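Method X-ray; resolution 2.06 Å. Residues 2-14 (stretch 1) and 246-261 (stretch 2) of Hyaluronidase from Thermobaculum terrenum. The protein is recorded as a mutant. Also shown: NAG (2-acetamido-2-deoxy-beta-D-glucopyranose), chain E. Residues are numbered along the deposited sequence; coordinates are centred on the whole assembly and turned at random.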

# COMPACT_ATOMS: atom_id res chain seq x y z
N GLU C 2 -18.87 -14.19 -9.86
CA GLU C 2 -20.14 -14.59 -9.18
C GLU C 2 -20.51 -13.59 -8.08
O GLU C 2 -21.64 -13.11 -8.04
CB GLU C 2 -20.01 -16.01 -8.61
CG GLU C 2 -21.33 -16.75 -8.41
CD GLU C 2 -21.94 -16.56 -7.02
OE1 GLU C 2 -21.28 -16.92 -6.02
OE2 GLU C 2 -23.09 -16.08 -6.93
N TYR C 3 -19.56 -13.29 -7.19
CA TYR C 3 -19.75 -12.27 -6.16
C TYR C 3 -19.43 -10.87 -6.67
O TYR C 3 -20.17 -9.93 -6.39
CB TYR C 3 -18.88 -12.57 -4.93
CG TYR C 3 -19.35 -13.77 -4.16
CD1 TYR C 3 -20.42 -13.66 -3.26
CD2 TYR C 3 -18.74 -15.01 -4.31
CE1 TYR C 3 -20.87 -14.76 -2.54
CE2 TYR C 3 -19.18 -16.12 -3.60
CZ TYR C 3 -20.25 -15.98 -2.71
OH TYR C 3 -20.69 -17.06 -1.99
N PHE C 4 -18.32 -10.73 -7.39
CA PHE C 4 -17.90 -9.45 -7.96
C PHE C 4 -17.76 -9.55 -9.48
O PHE C 4 -17.03 -10.41 -9.98
CB PHE C 4 -16.58 -9.00 -7.34
CG PHE C 4 -16.69 -8.60 -5.90
CD1 PHE C 4 -17.14 -7.33 -5.55
CD2 PHE C 4 -16.36 -9.49 -4.88
CE1 PHE C 4 -17.25 -6.96 -4.22
CE2 PHE C 4 -16.47 -9.13 -3.55
CZ PHE C 4 -16.92 -7.86 -3.22
N ARG C 5 -18.43 -8.65 -10.21
CA ARG C 5 -18.33 -8.60 -11.67
C ARG C 5 -16.92 -8.21 -12.12
O ARG C 5 -16.36 -8.83 -13.03
CB ARG C 5 -19.35 -7.61 -12.26
CG ARG C 5 -19.65 -7.83 -13.74
CD ARG C 5 -20.11 -6.57 -14.45
NE ARG C 5 -21.28 -5.95 -13.81
CZ ARG C 5 -21.80 -4.77 -14.14
NH1 ARG C 5 -21.29 -4.03 -15.12
NH2 ARG C 5 -22.86 -4.32 -13.47
N TYR C 6 -16.36 -7.17 -11.49
CA TYR C 6 -14.99 -6.73 -11.77
C TYR C 6 -14.09 -7.12 -10.59
O TYR C 6 -14.33 -6.71 -9.44
CB TYR C 6 -14.94 -5.22 -12.03
CG TYR C 6 -15.85 -4.76 -13.17
CD1 TYR C 6 -15.72 -5.31 -14.45
CD2 TYR C 6 -16.82 -3.77 -12.97
CE1 TYR C 6 -16.55 -4.90 -15.49
CE2 TYR C 6 -17.65 -3.36 -14.01
CZ TYR C 6 -17.51 -3.92 -15.27
OH TYR C 6 -18.32 -3.52 -16.32
N ARG C 7 -13.10 -7.95 -10.89
CA ARG C 7 -12.14 -8.47 -9.92
C ARG C 7 -10.78 -8.07 -10.42
O ARG C 7 -10.15 -8.82 -11.17
CB ARG C 7 -12.26 -10.00 -9.84
CG ARG C 7 -13.57 -10.48 -9.26
CD ARG C 7 -13.62 -11.99 -9.16
NE ARG C 7 -13.42 -12.65 -10.45
CZ ARG C 7 -14.33 -12.75 -11.42
NH1 ARG C 7 -15.54 -12.20 -11.31
NH2 ARG C 7 -14.02 -13.40 -12.54
N GLY C 8 -10.32 -6.88 -10.04
CA GLY C 8 -9.27 -6.21 -10.79
C GLY C 8 -8.02 -5.71 -10.09
O GLY C 8 -7.93 -5.67 -8.86
N ILE C 9 -7.05 -5.35 -10.92
CA ILE C 9 -5.88 -4.60 -10.50
C ILE C 9 -5.92 -3.28 -11.24
O ILE C 9 -6.11 -3.25 -12.45
CB ILE C 9 -4.57 -5.35 -10.84
CG1 ILE C 9 -4.45 -6.60 -9.96
CG2 ILE C 9 -3.36 -4.43 -10.64
CD1 ILE C 9 -3.31 -7.53 -10.33
N ILE C 10 -5.74 -2.18 -10.50
CA ILE C 10 -5.54 -0.87 -11.12
C ILE C 10 -4.08 -0.46 -10.92
O ILE C 10 -3.63 -0.26 -9.80
CB ILE C 10 -6.51 0.23 -10.58
CG1 ILE C 10 -6.14 1.61 -11.18
CG2 ILE C 10 -6.53 0.32 -9.05
CD1 ILE C 10 -7.27 2.61 -11.15
N GLU C 11 -3.32 -0.36 -12.02
CA GLU C 11 -1.99 0.23 -11.94
C GLU C 11 -2.19 1.74 -11.90
O GLU C 11 -2.12 2.40 -12.93
CB GLU C 11 -1.10 -0.21 -13.11
CG GLU C 11 0.33 0.31 -12.96
CD GLU C 11 1.28 -0.13 -14.06
OE1 GLU C 11 0.97 -1.06 -14.84
OE2 GLU C 11 2.37 0.48 -14.15
N GLY C 12 -2.47 2.26 -10.70
CA GLY C 12 -2.84 3.66 -10.49
C GLY C 12 -2.01 4.39 -9.45
O GLY C 12 -2.42 5.42 -8.91
N PHE C 13 -0.81 3.88 -9.19
CA PHE C 13 0.05 4.41 -8.13
C PHE C 13 0.99 5.48 -8.67
O PHE C 13 1.14 5.63 -9.88
CB PHE C 13 0.84 3.28 -7.44
CG PHE C 13 1.59 2.38 -8.39
CD1 PHE C 13 2.76 2.80 -9.00
CD2 PHE C 13 1.11 1.11 -8.69
CE1 PHE C 13 3.43 1.99 -9.89
CE2 PHE C 13 1.78 0.28 -9.57
CZ PHE C 13 2.94 0.72 -10.17
N TYR C 14 1.58 6.25 -7.75
CA TYR C 14 2.71 7.13 -8.05
C TYR C 14 3.99 6.31 -7.89
O TYR C 14 4.01 5.31 -7.16
CB TYR C 14 2.75 8.33 -7.08
CG TYR C 14 1.60 9.32 -7.19
CD1 TYR C 14 0.39 9.08 -6.53
CD2 TYR C 14 1.73 10.52 -7.90
CE1 TYR C 14 -0.66 10.00 -6.61
CE2 TYR C 14 0.69 11.44 -7.99
CZ TYR C 14 -0.51 11.17 -7.34
OH TYR C 14 -1.54 12.08 -7.42
C1 NAG E . -4.29 8.78 -4.11
C2 NAG E . -4.33 8.44 -5.61
C3 NAG E . -3.55 7.18 -5.99
C4 NAG E . -2.45 6.91 -4.98
C5 NAG E . -3.09 6.65 -3.62
C6 NAG E . -2.06 6.38 -2.51
C7 NAG E . -6.64 7.55 -5.66
C8 NAG E . -7.98 7.67 -6.34
N2 NAG E . -5.70 8.38 -6.11
O3 NAG E . -3.00 7.35 -7.30
O4 NAG E . -1.71 5.74 -5.35
O5 NAG E . -3.99 7.69 -3.22
O6 NAG E . -1.07 7.42 -2.43
O7 NAG E . -6.45 6.74 -4.76
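Stretch 2, residues 246-261: ELHTHVVGIYANPMAL

Stretch 2 runs beside stretch 1 as a parallel neighbour. The axes of strand 6-11 and strand 253-256 approach to 4.1 Å, their N-to-C directions differ by 32° (signed crossing angle -32°), and the two stretches together bury 1077 Å².

Glu246 makes no contact. Residues 247-249 have helical phi/psi values without the regular bonding of a helix, and the first of them, Leu247, only grazes Phe4 (CB to Phe4 CZ, 4.5 Å). His248 is the real contact here. Its CA-to-CB bond points toward stretch 1, and with chi1 at 64° (p) the His248 ring receives the edge of the Tyr3 ring on its face: the two centroids are 4.9 Å apart and the planes meet at 66°. The CB of His248 also lies over the face of the Phe4 ring, 3.8 Å from its centroid and 21° off the normal, the geometry of a CH-pi contact. Thr249 and His250 stay clear, and Val251 CG1 packs at 4.1 Å from Phe4 CE1.

At Val252 the chain turns a corner. Val252 O accepts a weak hydrogen bond from Arg5 N (3.3 Å, 129° at the hydrogen), while Val252 CG2 lies over one face of the Arg5 guanidinium, 3.4 Å from Arg5 NH2.

Beyond the corner the register is regular: Gly253, Ile254, Tyr255 and Ala256 pair with Tyr6, Arg7, Gly8 and Ile9, at CA-CA distances of 4.4, 5.7, 4.3 and 4.8 Å. Gly253 fits because it lacks a side chain; an ideal CB would fall 2.6 Å from Tyr6 O. Ile254 N donates to Tyr6 O (3.1 Å) and Ile254 O accepts from Gly8 N (3.0 Å), so one residue bonds to both flanks of Arg7, as parallel pairing requires. Ile254 CD1 reaches Phe4 CE1 at 3.9 Å. Tyr255 shares a sheet face with Tyr6, its CE1 3.9 Å from Tyr6 CB, and its ring occupies space that a CB on Gly8 would need: the ideal position is 2.5 Å from Tyr255 CD2. Ala256 repeats the pattern, with N to Gly8 O and O from Ile10 N, both 3.0 Å.

Past the strand, the side chain of Asn257 takes over the bonding: its OD1 accepts from Gly12 N at 3.1 Å. Nearby, NAG O3 donates to Gly12 O (2.6 Å). Pro258 CG meets Ile9 CG2 at 3.8 Å. Met259 points its CA-to-CB bond away, but Ala260 closes the contact, its CA over one face of the Phe13 ring and its CB 3.8 Å from Phe13 CE1. Leu261 is out of contact.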

# COMPACT_ATOMS: atom_id res chain seq x y z
N GLU C 246 -19.98 -9.11 3.01
CA GLU C 246 -21.14 -8.82 2.18
C GLU C 246 -21.05 -7.47 1.45
O GLU C 246 -22.08 -6.92 1.05
CB GLU C 246 -22.41 -8.91 3.04
CG GLU C 246 -22.48 -10.17 3.89
CD GLU C 246 -23.81 -10.38 4.59
OE1 GLU C 246 -24.12 -11.55 4.92
OE2 GLU C 246 -24.55 -9.39 4.81
N LEU C 247 -19.83 -6.95 1.25
CA LEU C 247 -19.63 -5.76 0.40
C LEU C 247 -20.17 -5.94 -1.02
O LEU C 247 -20.66 -4.98 -1.62
CB LEU C 247 -18.14 -5.38 0.29
CG LEU C 247 -17.46 -4.58 1.40
CD1 LEU C 247 -15.99 -4.40 1.06
CD2 LEU C 247 -18.13 -3.23 1.61
N HIS C 248 -20.07 -7.17 -1.54
CA HIS C 248 -20.55 -7.48 -2.90
C HIS C 248 -22.01 -7.08 -3.16
O HIS C 248 -22.36 -6.72 -4.28
CB HIS C 248 -20.31 -8.96 -3.25
CG HIS C 248 -21.07 -9.93 -2.40
ND1 HIS C 248 -22.38 -10.28 -2.66
CD2 HIS C 248 -20.69 -10.64 -1.32
CE1 HIS C 248 -22.78 -11.16 -1.76
NE2 HIS C 248 -21.77 -11.40 -0.94
N THR C 249 -22.83 -7.11 -2.11
CA THR C 249 -24.22 -6.61 -2.18
C THR C 249 -24.31 -5.13 -2.60
O THR C 249 -25.25 -4.76 -3.30
CB THR C 249 -24.94 -6.84 -0.83
OG1 THR C 249 -24.96 -8.24 -0.55
CG2 THR C 249 -26.38 -6.32 -0.85
N HIS C 250 -23.35 -4.31 -2.19
CA HIS C 250 -23.39 -2.86 -2.47
C HIS C 250 -22.30 -2.34 -3.40
O HIS C 250 -22.26 -1.14 -3.69
CB HIS C 250 -23.35 -2.09 -1.14
CG HIS C 250 -24.38 -2.56 -0.17
ND1 HIS C 250 -24.10 -3.45 0.85
CD2 HIS C 250 -25.71 -2.33 -0.10
CE1 HIS C 250 -25.20 -3.72 1.52
NE2 HIS C 250 -26.20 -3.05 0.96
N VAL C 251 -21.45 -3.24 -3.90
CA VAL C 251 -20.30 -2.86 -4.71
C VAL C 251 -20.28 -3.72 -5.98
O VAL C 251 -20.40 -4.94 -5.91
CB VAL C 251 -19.00 -3.02 -3.89
CG1 VAL C 251 -17.75 -2.88 -4.76
CG2 VAL C 251 -18.97 -2.01 -2.74
N VAL C 252 -20.15 -3.07 -7.13
CA VAL C 252 -20.10 -3.75 -8.44
C VAL C 252 -18.76 -4.46 -8.68
O VAL C 252 -18.70 -5.46 -9.41
CB VAL C 252 -20.44 -2.78 -9.61
CG1 VAL C 252 -19.34 -1.76 -9.83
CG2 VAL C 252 -20.74 -3.53 -10.90
N GLY C 253 -17.69 -3.94 -8.10
CA GLY C 253 -16.38 -4.58 -8.19
C GLY C 253 -15.32 -3.85 -7.39
O GLY C 253 -15.57 -2.78 -6.83
N ILE C 254 -14.13 -4.45 -7.31
CA ILE C 254 -13.01 -3.88 -6.58
C ILE C 254 -11.76 -3.98 -7.44
O ILE C 254 -11.43 -5.06 -7.93
CB ILE C 254 -12.75 -4.59 -5.22
CG1 ILE C 254 -14.06 -4.75 -4.43
CG2 ILE C 254 -11.69 -3.82 -4.42
CD1 ILE C 254 -13.93 -5.37 -3.05
N TYR C 255 -11.08 -2.84 -7.61
CA TYR C 255 -9.73 -2.81 -8.18
C TYR C 255 -8.72 -2.49 -7.07
O TYR C 255 -8.85 -1.47 -6.38
CB TYR C 255 -9.64 -1.75 -9.27
CG TYR C 255 -10.40 -2.07 -10.54
CD1 TYR C 255 -11.79 -1.89 -10.60
CD2 TYR C 255 -9.74 -2.53 -11.68
CE1 TYR C 255 -12.49 -2.17 -11.77
CE2 TYR C 255 -10.44 -2.82 -12.84
CZ TYR C 255 -11.81 -2.63 -12.89
OH TYR C 255 -12.50 -2.91 -14.04
N ALA C 256 -7.70 -3.34 -6.93
CA ALA C 256 -6.63 -3.12 -5.96
C ALA C 256 -5.52 -2.31 -6.60
O ALA C 256 -5.02 -2.69 -7.66
CB ALA C 256 -6.09 -4.45 -5.46
N ASN C 257 -5.14 -1.20 -5.97
CA ASN C 257 -3.94 -0.46 -6.37
C ASN C 257 -2.70 -1.09 -5.69
O ASN C 257 -2.56 -0.99 -4.46
CB ASN C 257 -4.06 1.03 -6.01
CG ASN C 257 -3.07 1.91 -6.76
OD1 ASN C 257 -2.38 1.46 -7.68
ND2 ASN C 257 -2.98 3.17 -6.38
N PRO C 258 -1.82 -1.74 -6.47
CA PRO C 258 -0.69 -2.47 -5.89
C PRO C 258 0.56 -1.62 -5.66
O PRO C 258 0.56 -0.42 -5.92
CB PRO C 258 -0.43 -3.55 -6.93
CG PRO C 258 -0.79 -2.91 -8.22
CD PRO C 258 -1.79 -1.83 -7.94
N MET C 259 1.62 -2.26 -5.18
CA MET C 259 2.90 -1.59 -5.01
C MET C 259 3.61 -1.46 -6.35
O MET C 259 3.38 -2.26 -7.27
CB MET C 259 3.79 -2.37 -4.03
CG MET C 259 3.20 -2.53 -2.64
SD MET C 259 4.33 -3.33 -1.48
CE MET C 259 4.07 -5.04 -1.91
N ALA C 260 4.49 -0.47 -6.45
CA ALA C 260 5.44 -0.39 -7.57
C ALA C 260 6.41 -1.60 -7.63
O ALA C 260 7.12 -1.76 -8.62
CB ALA C 260 6.22 0.91 -7.52
N LEU C 261 6.46 -2.40 -6.56
CA LEU C 261 7.07 -3.73 -6.54
C LEU C 261 6.04 -4.80 -6.95
O LEU C 261 5.23 -5.23 -6.12
CB LEU C 261 7.57 -4.04 -5.12
CG LEU C 261 8.53 -3.04 -4.47
CD1 LEU C 261 8.85 -3.49 -3.06
CD2 LEU C 261 9.78 -2.89 -5.30